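Local coordinates for protein HhaI Restriction Endonuclease (Haemophilus parahaemolyticus, PDB 6UKF) that binds DNA as a type II restriction endonuclease, recognising the sequence GCGC and probably cleaving it in a metal-dependent reaction, at residues W116-Y121 and F139-F144. Numbering follows the deposited sequence. Where two conformers were deposited one is given.
Sequences WIKEYY and FPIEHF. With nucleotides of chain B.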
# COMPACT_ATOMS: atom_id res chain seq x y z
N TRP A 116 6.86 3.07 14.62
CA TRP A 116 6.35 1.88 13.95
C TRP A 116 6.85 1.83 12.51
O TRP A 116 7.32 0.79 12.04
CB TRP A 116 4.82 1.84 13.98
CG TRP A 116 4.30 0.56 13.40
CD1 TRP A 116 3.97 -0.58 14.09
CD2 TRP A 116 4.08 0.26 12.01
NE1 TRP A 116 3.56 -1.56 13.22
CE2 TRP A 116 3.62 -1.07 11.94
CE3 TRP A 116 4.22 0.99 10.83
CZ2 TRP A 116 3.30 -1.68 10.73
CZ3 TRP A 116 3.90 0.38 9.63
CH2 TRP A 116 3.45 -0.94 9.59
N ILE A 117 6.74 2.95 11.80
CA ILE A 117 7.17 3.02 10.41
C ILE A 117 8.65 2.67 10.29
O ILE A 117 9.07 1.89 9.43
CB ILE A 117 6.85 4.41 9.83
CG1 ILE A 117 5.34 4.54 9.60
CG2 ILE A 117 7.63 4.69 8.55
CD1 ILE A 117 4.88 5.94 9.25
N LYS A 118 9.48 3.24 11.18
CA LYS A 118 10.91 2.95 11.13
C LYS A 118 11.17 1.46 11.35
O LYS A 118 11.94 0.84 10.61
CB LYS A 118 11.65 3.79 12.16
CG LYS A 118 11.72 5.26 11.80
CD LYS A 118 12.39 6.08 12.87
CE LYS A 118 12.54 7.53 12.44
NZ LYS A 118 13.13 8.38 13.51
N GLU A 119 10.55 0.88 12.38
CA GLU A 119 10.73 -0.54 12.64
C GLU A 119 10.30 -1.37 11.44
O GLU A 119 11.03 -2.25 10.98
CB GLU A 119 9.89 -0.94 13.86
CG GLU A 119 10.37 -0.40 15.19
CD GLU A 119 11.43 -1.27 15.84
OE1 GLU A 119 11.49 -2.48 15.53
OE2 GLU A 119 12.21 -0.75 16.66
N TYR A 120 9.11 -1.09 10.92
CA TYR A 120 8.56 -1.89 9.84
C TYR A 120 9.43 -1.81 8.59
O TYR A 120 9.79 -2.84 8.01
CB TYR A 120 7.14 -1.43 9.52
CG TYR A 120 6.55 -2.13 8.33
CD1 TYR A 120 6.25 -3.48 8.38
CD2 TYR A 120 6.31 -1.45 7.14
CE1 TYR A 120 5.72 -4.14 7.30
CE2 TYR A 120 5.78 -2.10 6.05
CZ TYR A 120 5.49 -3.44 6.13
OH TYR A 120 4.96 -4.10 5.05
N TYR A 121 9.79 -0.60 8.17
CA TYR A 121 10.56 -0.48 6.93
C TYR A 121 11.98 -1.00 7.10
O TYR A 121 12.52 -1.63 6.19
CB TYR A 121 10.47 0.94 6.38
CG TYR A 121 9.11 1.15 5.74
CD1 TYR A 121 8.86 0.69 4.46
CD2 TYR A 121 8.07 1.73 6.45
CE1 TYR A 121 7.62 0.84 3.89
CE2 TYR A 121 6.82 1.89 5.88
CZ TYR A 121 6.60 1.44 4.60
OH TYR A 121 5.36 1.58 4.03
N PHE A 139 16.06 10.32 1.54
CA PHE A 139 16.44 10.39 2.94
C PHE A 139 16.44 9.01 3.57
O PHE A 139 15.67 8.13 3.16
CB PHE A 139 15.54 11.34 3.73
CG PHE A 139 14.10 10.91 3.80
CD1 PHE A 139 13.67 10.04 4.79
CD2 PHE A 139 13.18 11.39 2.89
CE1 PHE A 139 12.35 9.65 4.86
CE2 PHE A 139 11.85 11.01 2.96
CZ PHE A 139 11.44 10.14 3.94
N PRO A 140 17.28 8.79 4.58
CA PRO A 140 17.32 7.50 5.26
C PRO A 140 16.16 7.35 6.23
O PRO A 140 15.67 8.32 6.81
CB PRO A 140 18.65 7.56 6.02
CG PRO A 140 18.83 9.00 6.32
CD PRO A 140 18.26 9.74 5.15
N ILE A 141 15.74 6.10 6.42
CA ILE A 141 14.58 5.79 7.26
C ILE A 141 14.72 6.37 8.66
O ILE A 141 13.72 6.79 9.27
CB ILE A 141 14.32 4.26 7.25
CG1 ILE A 141 13.09 3.89 8.09
CG2 ILE A 141 15.54 3.49 7.76
CD1 ILE A 141 11.81 4.55 7.65
N GLU A 142 15.94 6.43 9.19
CA GLU A 142 16.12 6.92 10.55
C GLU A 142 15.74 8.39 10.72
O GLU A 142 15.58 8.83 11.86
CB GLU A 142 17.56 6.70 11.02
CG GLU A 142 18.62 7.35 10.14
CD GLU A 142 19.22 6.39 9.13
OE1 GLU A 142 20.38 6.62 8.73
OE2 GLU A 142 18.54 5.43 8.71
N HIS A 143 15.57 9.15 9.63
CA HIS A 143 15.22 10.56 9.71
C HIS A 143 13.81 10.85 9.19
O HIS A 143 13.49 12.00 8.88
CB HIS A 143 16.25 11.42 8.99
CG HIS A 143 17.56 11.49 9.70
ND1 HIS A 143 18.61 12.26 9.25
CD2 HIS A 143 17.99 10.89 10.84
CE1 HIS A 143 19.63 12.12 10.07
NE2 HIS A 143 19.29 11.30 11.04
N PHE A 144 12.96 9.82 9.15
CA PHE A 144 11.63 9.94 8.56
C PHE A 144 10.85 11.14 9.07
O PHE A 144 10.18 11.83 8.29
CB PHE A 144 10.86 8.65 8.85
CG PHE A 144 9.62 8.48 8.03
CD1 PHE A 144 9.68 7.83 6.81
CD2 PHE A 144 8.40 8.94 8.48
CE1 PHE A 144 8.54 7.66 6.05
CE2 PHE A 144 7.26 8.78 7.73
CZ PHE A 144 7.33 8.14 6.51
P DG B 8 2.64 -2.72 2.91
OP1 DG B 8 4.10 -2.60 3.06
OP2 DG B 8 1.74 -1.89 3.74
O5' DG B 8 2.31 -2.46 1.37
C5' DG B 8 3.10 -3.10 0.38
C4' DG B 8 2.58 -2.81 -1.00
O4' DG B 8 1.30 -3.44 -1.19
C3' DG B 8 2.33 -1.34 -1.29
O3' DG B 8 3.50 -0.73 -1.72
C2' DG B 8 1.25 -1.37 -2.36
C1' DG B 8 0.46 -2.61 -1.98
N9 DG B 8 -0.76 -2.37 -1.21
C8 DG B 8 -0.89 -2.37 0.16
N7 DG B 8 -2.12 -2.19 0.56
C5 DG B 8 -2.85 -2.07 -0.62
C6 DG B 8 -4.23 -1.87 -0.83
O6 DG B 8 -5.13 -1.76 0.02
N1 DG B 8 -4.55 -1.82 -2.18
C2 DG B 8 -3.64 -1.94 -3.20
N2 DG B 8 -4.13 -1.86 -4.45
N3 DG B 8 -2.35 -2.13 -3.02
C4 DG B 8 -2.02 -2.19 -1.71
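Lys118 reaches from helix 110-123 across the short 3-10 turn that follows strand 136-140, and its aliphatic chain lies obliquely over Ile141. CB points along the flank of the turn, and from it the chain leaves with CG anti to the carbonyl carbon and beside the backbone N (chi1 -72°), then runs fully extended. Lys118 CG meets Ile141 O at 3.6 Å and, more loosely, Ile141 CG1; CD passes the same oxygen; CE touches both carbonyl oxygens, those of Ile141 and Glu142, with Phe144 CB nearby. At the tip, Lys118 NZ donates a hydrogen bond of 3.0 Å to Glu142 O, approaching from well above the carbonyl plane, 54° out of it. The ammonium group also forms a salt bridge with Glu145, just beyond the turn, so that one lysine grips the turn through both a main-chain oxygen and a carboxylate.

Beneath this polar bridge the contact is apolar. Ile141 directs CG1 and CD1 at the helix backbone, CD1 resting 3.9 Å from Lys118 CA and 4.1 Å from Tyr121 CB. Ile117 CG2 sits over the centre of the Phe144 ring, 3.9 Å from its centroid and only 8° off the normal, a CH-pi contact, while Ile117 CD1 packs against Phe144 CE2. Phe129 of strand 126-132 meets both the Tyr121 and Phe144 rings edge-to-face, which ties this layer to the mixed sheet.

The neighbouring helix residue Tyr120 serves the DNA instead: its OH donates to OP1 of DG8 of chain B at 2.6 Å, with the phosphate oxygen near the ring plane. The chemistry of the contact itself implies a helix joined to the turn at the end of the edge strand by an apolar inner layer, with a lysine bound at the outer rim to one carbonyl oxygen and one carboxylate.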